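Side-chain contacts in MATE family efflux transporter (PDB 6IDP), which probably exports drugs and other toxic compounds across the bacterial inner membrane, driven by an inward flow of protons: residues A[7-10]-A[11-15]; A[282-285]-A[286-289]; A[314-317]-A[318-322]. All blocks are in the same frame, centred on the assembly; numbering follows the deposited sequence.

Interaction 1: A[7-10]-A[11-15]; sequences TSSL and AKQLF. With OLC ((2R)-2,3-dihydroxypropyl (9Z)-octadec-9-enoate), chain P; OLC ((2R)-2,3-dihydroxypropyl (9Z)-octadec-9-enoate), chain Q.
The carbonyl oxygen of Ser-9 takes the backbone N of Gln-13 at 3.0 Å, and the glutamine side chain folds back over the same oxygen, its CG lying 3.1 Å from Ser-9 O. With CG anti to its own carbonyl carbon (chi1 -71°) and the chain extended beyond it, the Gln-13 amide runs back toward the start of the helix, where NE2 comes to 3.1 Å from Ser-9 OG. One residue earlier, Lys-12 also reaches back: its N bonds to Ser-8 O, its aliphatic part passes close to that oxygen, and a bend at chi4 (59°) brings NZ to Ser-8 OG in a weak hydrogen bond of 3.2 Å. The monoolein of chain P runs past Lys-12, Ala-11 and Leu-14 and reaches the edge of the Phe-15 ring with C16, while C13 of the chain Q lipid sits over the centre of one ring face, 3.6 Å from Phe-15 CD1. Leu-10 packs on Gln-308 and Ile-312 of helix 303-330; Leu-14 touches Leu-309 and helix 281-299 as well as lipid. Polar side chains reaching back four residues, followed by lipid-contacting ones, are consistent with the start of a transmembrane helix near the membrane surface.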
loop_
_atom_site.group_PDB
_atom_site.type_symbol
_atom_site.label_atom_id
_atom_site.label_comp_id
_atom_site.label_asym_id
_atom_site.label_seq_id
_atom_site.Cartn_x
_atom_site.Cartn_y
_atom_site.Cartn_z
ATOM N N THR A 7 -14.299 14.695 20.629
ATOM C CA THR A 7 -14.347 14.581 19.176
ATOM C C THR A 7 -13.292 15.483 18.548
ATOM O O THR A 7 -12.593 15.090 17.612
ATOM C CB THR A 7 -15.742 14.949 18.623
ATOM O OG1 THR A 7 -16.708 14.000 19.090
ATOM C CG2 THR A 7 -15.739 14.952 17.101
ATOM N N SER A 8 -13.174 16.695 19.081
ATOM C CA SER A 8 -12.163 17.639 18.626
ATOM C C SER A 8 -10.760 17.112 18.905
ATOM O O SER A 8 -9.844 17.302 18.106
ATOM C CB SER A 8 -12.364 18.999 19.299
ATOM O OG SER A 8 -11.293 19.878 19.002
ATOM N N SER A 9 -10.600 16.446 20.043
ATOM C CA SER A 9 -9.308 15.894 20.430
ATOM C C SER A 9 -8.934 14.692 19.569
ATOM O O SER A 9 -7.778 14.531 19.190
ATOM C CB SER A 9 -9.313 15.497 21.907
ATOM O OG SER A 9 -8.105 14.850 22.260
ATOM N N LEU A 10 -9.919 13.849 19.270
ATOM C CA LEU A 10 -9.696 12.677 18.430
ATOM C C LEU A 10 -9.342 13.089 17.003
ATOM O O LEU A 10 -8.486 12.478 16.365
ATOM C CB LEU A 10 -10.930 11.771 18.433
ATOM C CG LEU A 10 -11.155 10.965 19.713
ATOM C CD1 LEU A 10 -12.493 10.245 19.678
ATOM C CD2 LEU A 10 -10.017 9.975 19.912
ATOM N N ALA A 11 -10.000 14.136 16.515
ATOM C CA ALA A 11 -9.748 14.647 15.173
ATOM C C ALA A 11 -8.331 15.199 15.053
ATOM O O ALA A 11 -7.647 14.963 14.056
ATOM C CB ALA A 11 -10.770 15.716 14.810
ATOM N N LYS A 12 -7.896 15.934 16.074
ATOM C CA LYS A 12 -6.545 16.489 16.090
ATOM C C LYS A 12 -5.483 15.402 16.218
ATOM O O LYS A 12 -4.399 15.516 15.647
ATOM C CB LYS A 12 -6.396 17.503 17.226
ATOM C CG LYS A 12 -7.070 18.836 16.957
ATOM C CD LYS A 12 -6.821 19.819 18.088
ATOM C CE LYS A 12 -7.341 21.205 17.740
ATOM N NZ LYS A 12 -8.803 21.198 17.461
ATOM N N GLN A 13 -5.791 14.351 16.970
ATOM C CA GLN A 13 -4.859 13.240 17.127
ATOM C C GLN A 13 -4.680 12.514 15.797
ATOM O O GLN A 13 -3.563 12.175 15.412
ATOM C CB GLN A 13 -5.339 12.267 18.212
ATOM C CG GLN A 13 -5.242 12.804 19.636
ATOM C CD GLN A 13 -5.897 11.887 20.658
ATOM O OE1 GLN A 13 -6.062 10.690 20.421
ATOM N NE2 GLN A 13 -6.275 12.448 21.800
ATOM N N LEU A 14 -5.786 12.289 15.095
ATOM C CA LEU A 14 -5.736 11.624 13.798
ATOM C C LEU A 14 -4.949 12.457 12.791
ATOM O O LEU A 14 -4.169 11.917 12.009
ATOM C CB LEU A 14 -7.148 11.345 13.273
ATOM C CG LEU A 14 -7.245 10.716 11.878
ATOM C CD1 LEU A 14 -6.599 9.337 11.844
ATOM C CD2 LEU A 14 -8.693 10.649 11.407
ATOM N N PHE A 15 -5.144 13.773 12.821
ATOM C CA PHE A 15 -4.417 14.665 11.920
ATOM C C PHE A 15 -2.911 14.601 12.159
ATOM O O PHE A 15 -2.132 14.484 11.213
ATOM C CB PHE A 15 -4.904 16.110 12.065
ATOM C CG PHE A 15 -4.079 17.101 11.296
ATOM C CD1 PHE A 15 -4.195 17.199 9.918
ATOM C CD2 PHE A 15 -3.181 17.932 11.947
ATOM C CE1 PHE A 15 -3.432 18.109 9.204
ATOM C CE2 PHE A 15 -2.414 18.844 11.237
ATOM C CZ PHE A 15 -2.543 18.931 9.864
HETATM C C18 OLC P . -3.481 14.943 6.336
HETATM C C10 OLC P . -9.537 16.552 10.247
HETATM C C9 OLC P . -9.754 17.737 10.860
HETATM C C17 OLC P . -4.948 15.105 6.002
HETATM C C11 OLC P . -8.731 15.464 10.928
HETATM C C8 OLC P . -9.201 18.010 12.244
HETATM C C16 OLC P . -5.763 15.136 7.279
HETATM C C12 OLC P . -8.892 14.150 10.192
HETATM C C7 OLC P . -9.136 19.503 12.488
HETATM C C15 OLC P . -5.964 13.726 7.789
HETATM C C13 OLC P . -8.131 14.180 8.884
HETATM C C6 OLC P . -10.263 19.937 13.401
HETATM C C14 OLC P . -6.692 13.775 9.114
HETATM C C5 OLC P . -9.963 19.515 14.822
HETATM C C18 OLC Q . -7.211 19.109 4.347
HETATM C C10 OLC Q . -5.472 21.193 12.911
HETATM C C9 OLC Q . -5.392 21.564 14.205
HETATM C C17 OLC Q . -6.345 19.227 5.582
HETATM C C11 OLC Q . -6.248 22.045 11.929
HETATM C C16 OLC Q . -7.214 19.329 6.820
HETATM C C12 OLC Q . -6.032 21.550 10.513
HETATM C C15 OLC Q . -6.366 19.800 7.983
HETATM C C13 OLC Q . -6.253 20.052 10.447
HETATM C C14 OLC Q . -7.149 19.704 9.275
#

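Interaction 2: A[282-285]-A[286-289]; sequences AVLA and MTMS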
loop_
_atom_site.group_PDB
_atom_site.type_symbol
_atom_site.label_atom_id
_atom_site.label_comp_id
_atom_site.label_asym_id
_atom_site.label_seq_id
_atom_site.Cartn_x
_atom_site.Cartn_y
_atom_site.Cartn_z
ATOM N N ALA A 282 -4.304 10.820 0.605
ATOM C CA ALA A 282 -4.615 11.129 1.999
ATOM C C ALA A 282 -5.312 9.948 2.662
ATOM O O ALA A 282 -5.094 9.672 3.846
ATOM C CB ALA A 282 -5.473 12.375 2.099
ATOM N N VAL A 283 -6.155 9.257 1.901
ATOM C CA VAL A 283 -6.825 8.071 2.411
ATOM C C VAL A 283 -5.787 6.977 2.642
ATOM O O VAL A 283 -5.819 6.276 3.659
ATOM C CB VAL A 283 -7.921 7.574 1.452
ATOM C CG1 VAL A 283 -8.599 6.337 2.012
ATOM C CG2 VAL A 283 -8.944 8.671 1.208
ATOM N N LEU A 284 -4.855 6.856 1.700
ATOM C CA LEU A 284 -3.763 5.895 1.800
ATOM C C LEU A 284 -2.944 6.123 3.073
ATOM O O LEU A 284 -2.627 5.177 3.795
ATOM C CB LEU A 284 -2.868 5.983 0.563
ATOM C CG LEU A 284 -2.012 4.766 0.199
ATOM C CD1 LEU A 284 -0.658 4.785 0.903
ATOM C CD2 LEU A 284 -2.762 3.467 0.484
ATOM N N ALA A 285 -2.612 7.381 3.347
ATOM C CA ALA A 285 -1.885 7.739 4.560
ATOM C C ALA A 285 -2.662 7.334 5.810
ATOM O O ALA A 285 -2.078 6.890 6.800
ATOM C CB ALA A 285 -1.594 9.235 4.582
ATOM N N MET A 286 -3.982 7.478 5.750
ATOM C CA MET A 286 -4.848 7.185 6.888
ATOM C C MET A 286 -4.901 5.688 7.194
ATOM O O MET A 286 -5.092 5.292 8.341
ATOM C CB MET A 286 -6.262 7.720 6.635
ATOM C CG MET A 286 -6.991 8.184 7.888
ATOM S SD MET A 286 -8.444 9.197 7.522
ATOM C CE MET A 286 -7.900 10.011 6.022
ATOM N N THR A 287 -4.724 4.855 6.172
ATOM C CA THR A 287 -4.741 3.406 6.370
ATOM C C THR A 287 -3.470 2.917 7.058
ATOM O O THR A 287 -3.344 1.736 7.379
ATOM C CB THR A 287 -4.912 2.645 5.040
ATOM O OG1 THR A 287 -3.823 2.955 4.165
ATOM C CG2 THR A 287 -6.225 3.021 4.376
ATOM N N MET A 288 -2.527 3.828 7.275
ATOM C CA MET A 288 -1.313 3.506 8.008
ATOM C C MET A 288 -1.286 4.176 9.383
ATOM O O MET A 288 -0.583 3.725 10.284
ATOM C CB MET A 288 -0.081 3.911 7.199
ATOM C CG MET A 288 0.152 3.043 5.976
ATOM S SD MET A 288 1.549 3.598 4.987
ATOM C CE MET A 288 0.929 5.168 4.396
ATOM N N SER A 289 -2.057 5.246 9.541
ATOM C CA SER A 289 -2.068 5.989 10.799
ATOM C C SER A 289 -3.222 5.568 11.704
ATOM O O SER A 289 -3.080 5.522 12.925
ATOM C CB SER A 289 -2.135 7.494 10.530
ATOM O OG SER A 289 -3.275 7.827 9.758
#
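Thr-287 turns its hydroxyl back onto the preceding turn, OG1 donating to Leu-284 O at 2.6 Å. What makes this possible is the rotamer: OG1 stands between the backbone N and the carbonyl carbon (chi1 60°), facing the oxygen three residues back, while CG2 lies 3.4 Å from Val-283 O. The hydroxyl approaches Leu-284 O from well off the end of the C=O bond, and the backbone N of Thr-287 adds only a weak bond to the same oxygen besides its regular one to Val-283 O.

Met-288 reaches back beside it. Its chain runs straight through chi2 and bends at chi3, which lays CE against the Leu-284 CD1 methyl at 3.9 Å and close over Ala-285 CA. Met-286 is twisted away from staggered at both ends of its chain (chi1 -148°, chi3 -32°), and this brings CE to 3.6 Å from Ala-282 O, on the side of the helix that faces Phe-316.

At Ala-285 O the hydrogen bonding shifts. Met-288 N binds it at 3.1 Å from above the carbonyl plane, and the i+4 donor, Ser-289 N, is left with a weak bond. Ser-289 OG, also held between its backbone N and carbonyl carbon, has its stronger partner in Thr-18 OG1 of helix 5-39, and Arg-155 NE binds Met-288 O. This local weakening of the i+4 bond in favour of i+3 at Ala-285 O, with a threonine hydroxyl bonded back to the main chain, is characteristic of a locally distorted turn in a buried transmembrane helix, here helix 281-299 of this MATE-family transporter.

Interaction 3: A[314-317]-A[318-322]; sequences CQFV and LGFQL. With OLC ((2R)-2,3-dihydroxypropyl (9Z)-octadec-9-enoate), chain P; OLC ((2R)-2,3-dihydroxypropyl (9Z)-octadec-9-enoate), chain F.
Phe-316 and Phe-320, one turn apart, send their rings off the helix nearly in parallel, the planes 15° apart. An offset leaves little of one ring over the other, with centroids 4.9 Å apart. The close meeting is at the rim, where Phe-316 CZ rests on Phe-320 CG at 3.7 Å. Phe-320 CB also sits over the face of the Phe-316 ring, 4.0 Å from its centroid, in a CH-pi contact. Both residues hold CG anti to the backbone N (chi1 170° and -174°), which gives the two rings their common direction. At their base on the helix, Phe-320 N bonds to Phe-316 O at 2.7 Å, in a nearly straight bond.

The protein-packed side holds Val-317, against Val-283 of helix 281-299 and Leu-368 of helix 360-375, and Leu-318, which folds back over Cys-314 O with CG 3.3 Å away and touches Ile-365.

Other sides face lipid. C13 of the chain P monoolein lies over the Phe-316 face opposite Phe-320 CB, toward the rim, 3.6 Å from Phe-316 CD1. The chain F lipid brings its terminal C18 to 3.2 Å from Leu-318 O and runs on past Leu-322. Gln-315 alone is open to solvent. Apart from the main-chain bonds the contact is apolar, so it rests on dispersion and shape, with an acyl chain covering one face of the Phe-316 ring and Phe-320 CB the other.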
loop_
_atom_site.group_PDB
_atom_site.type_symbol
_atom_site.label_atom_id
_atom_site.label_comp_id
_atom_site.label_asym_id
_atom_site.label_seq_id
_atom_site.Cartn_x
_atom_site.Cartn_y
_atom_site.Cartn_z
ATOM N N CYS A 314 -14.254 8.745 8.444
ATOM C CA CYS A 314 -15.158 8.595 7.309
ATOM C C CYS A 314 -15.673 9.946 6.827
ATOM O O CYS A 314 -15.823 10.163 5.625
ATOM C CB CYS A 314 -16.334 7.683 7.667
ATOM S SG CYS A 314 -15.910 5.930 7.776
ATOM N N GLN A 315 -15.942 10.849 7.766
ATOM C CA GLN A 315 -16.397 12.191 7.420
ATOM C C GLN A 315 -15.351 12.930 6.599
ATOM O O GLN A 315 -15.679 13.559 5.592
ATOM C CB GLN A 315 -16.732 12.994 8.676
ATOM C CG GLN A 315 -18.003 12.555 9.371
ATOM C CD GLN A 315 -18.188 13.231 10.714
ATOM O OE1 GLN A 315 -17.750 14.364 10.917
ATOM N NE2 GLN A 315 -18.831 12.534 11.642
ATOM N N PHE A 316 -14.096 12.855 7.030
ATOM C CA PHE A 316 -13.021 13.508 6.299
ATOM C C PHE A 316 -12.910 12.954 4.882
ATOM O O PHE A 316 -12.873 13.714 3.919
ATOM C CB PHE A 316 -11.681 13.354 7.024
ATOM C CG PHE A 316 -10.503 13.803 6.204
ATOM C CD1 PHE A 316 -10.178 15.147 6.107
ATOM C CD2 PHE A 316 -9.729 12.883 5.518
ATOM C CE1 PHE A 316 -9.098 15.562 5.344
ATOM C CE2 PHE A 316 -8.645 13.293 4.751
ATOM C CZ PHE A 316 -8.331 14.633 4.666
ATOM N N VAL A 317 -12.861 11.629 4.766
ATOM C CA VAL A 317 -12.698 10.973 3.474
ATOM C C VAL A 317 -13.790 11.370 2.482
ATOM O O VAL A 317 -13.498 11.738 1.345
ATOM C CB VAL A 317 -12.685 9.440 3.627
ATOM C CG1 VAL A 317 -12.809 8.766 2.268
ATOM C CG2 VAL A 317 -11.414 8.995 4.333
ATOM N N LEU A 318 -15.044 11.308 2.919
ATOM C CA LEU A 318 -16.167 11.693 2.072
ATOM C C LEU A 318 -16.086 13.159 1.654
ATOM O O LEU A 318 -16.262 13.486 0.482
ATOM C CB LEU A 318 -17.490 11.427 2.792
ATOM C CG LEU A 318 -17.803 9.944 2.973
ATOM C CD1 LEU A 318 -19.124 9.753 3.696
ATOM C CD2 LEU A 318 -17.818 9.259 1.617
ATOM N N GLY A 319 -15.815 14.035 2.615
ATOM C CA GLY A 319 -15.720 15.456 2.337
ATOM C C GLY A 319 -14.538 15.819 1.455
ATOM O O GLY A 319 -14.676 16.565 0.488
ATOM N N PHE A 320 -13.374 15.277 1.792
ATOM C CA PHE A 320 -12.130 15.589 1.097
ATOM C C PHE A 320 -12.147 15.112 -0.359
ATOM O O PHE A 320 -11.743 15.847 -1.263
ATOM C CB PHE A 320 -10.952 14.970 1.857
ATOM C CG PHE A 320 -9.603 15.334 1.313
ATOM C CD1 PHE A 320 -9.117 16.628 1.422
ATOM C CD2 PHE A 320 -8.800 14.368 0.729
ATOM C CE1 PHE A 320 -7.862 16.956 0.932
ATOM C CE2 PHE A 320 -7.546 14.687 0.240
ATOM C CZ PHE A 320 -7.077 15.982 0.339
ATOM N N GLN A 321 -12.623 13.890 -0.588
ATOM C CA GLN A 321 -12.694 13.362 -1.946
ATOM C C GLN A 321 -13.803 14.029 -2.768
ATOM O O GLN A 321 -13.744 14.034 -3.994
ATOM C CB GLN A 321 -12.897 11.842 -1.929
ATOM C CG GLN A 321 -11.812 11.057 -1.185
ATOM C CD GLN A 321 -10.415 11.309 -1.719
ATOM O OE1 GLN A 321 -10.211 11.446 -2.927
ATOM N NE2 GLN A 321 -9.442 11.374 -0.814
ATOM N N LEU A 322 -14.810 14.585 -2.099
ATOM C CA LEU A 322 -15.849 15.335 -2.803
ATOM C C LEU A 322 -15.269 16.621 -3.385
ATOM O O LEU A 322 -15.530 16.965 -4.540
ATOM C CB LEU A 322 -17.027 15.659 -1.879
ATOM C CG LEU A 322 -18.102 16.602 -2.439
ATOM C CD1 LEU A 322 -18.681 16.074 -3.743
ATOM C CD2 LEU A 322 -19.212 16.826 -1.423
HETATM C C18 OLC P . -3.481 14.943 6.336
HETATM C C10 OLC P . -9.537 16.552 10.247
HETATM C C9 OLC P . -9.754 17.737 10.860
HETATM C C17 OLC P . -4.948 15.105 6.002
HETATM C C11 OLC P . -8.731 15.464 10.928
HETATM C C8 OLC P . -9.201 18.010 12.244
HETATM C C16 OLC P . -5.763 15.136 7.279
HETATM C C12 OLC P . -8.892 14.150 10.192
HETATM C C7 OLC P . -9.136 19.503 12.488
HETATM C C15 OLC P . -5.964 13.726 7.789
HETATM C C13 OLC P . -8.131 14.180 8.884
HETATM C C6 OLC P . -10.263 19.937 13.401
HETATM C C14 OLC P . -6.692 13.775 9.114
HETATM C C5 OLC P . -9.963 19.515 14.822
HETATM C C18 OLC F . -17.035 11.793 -2.086
HETATM C C10 OLC F . -20.048 14.797 2.000
HETATM C C9 OLC F . -19.740 14.867 3.314
HETATM C C17 OLC F . -18.346 12.072 -2.785
HETATM C C11 OLC F . -20.951 13.707 1.458
HETATM C C8 OLC F . -20.287 13.858 4.301
HETATM C C16 OLC F . -19.415 11.156 -2.234
HETATM C C12 OLC F . -21.243 13.966 -0.008
HETATM C C15 OLC F . -20.754 11.530 -2.830
HETATM C C13 OLC F . -21.437 12.649 -0.731
HETATM C C14 OLC F . -21.217 12.835 -2.218
#

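Overall arrangement
The three centres form a triangle, 13 to 15 Å on a side, and interaction 2 is the one that touches both others. Toward residues 7-15 the link is light, Leu-14 CD1 lying 4.1 Å from Met-286 CG. Toward residues 314-322 it is closer: Met-286 CE reaches Phe-316 CD2 at 3.4 Å and Ala-282 CB meets Phe-320 CE2 at 3.6 Å, as helices 281-299 and 303-330 pack together. Interactions 1 and 3 do not touch, their nearest atoms being about 6 Å apart, yet both contact the chain P monoolein, which bridges helix 5-39 and helix 303-330.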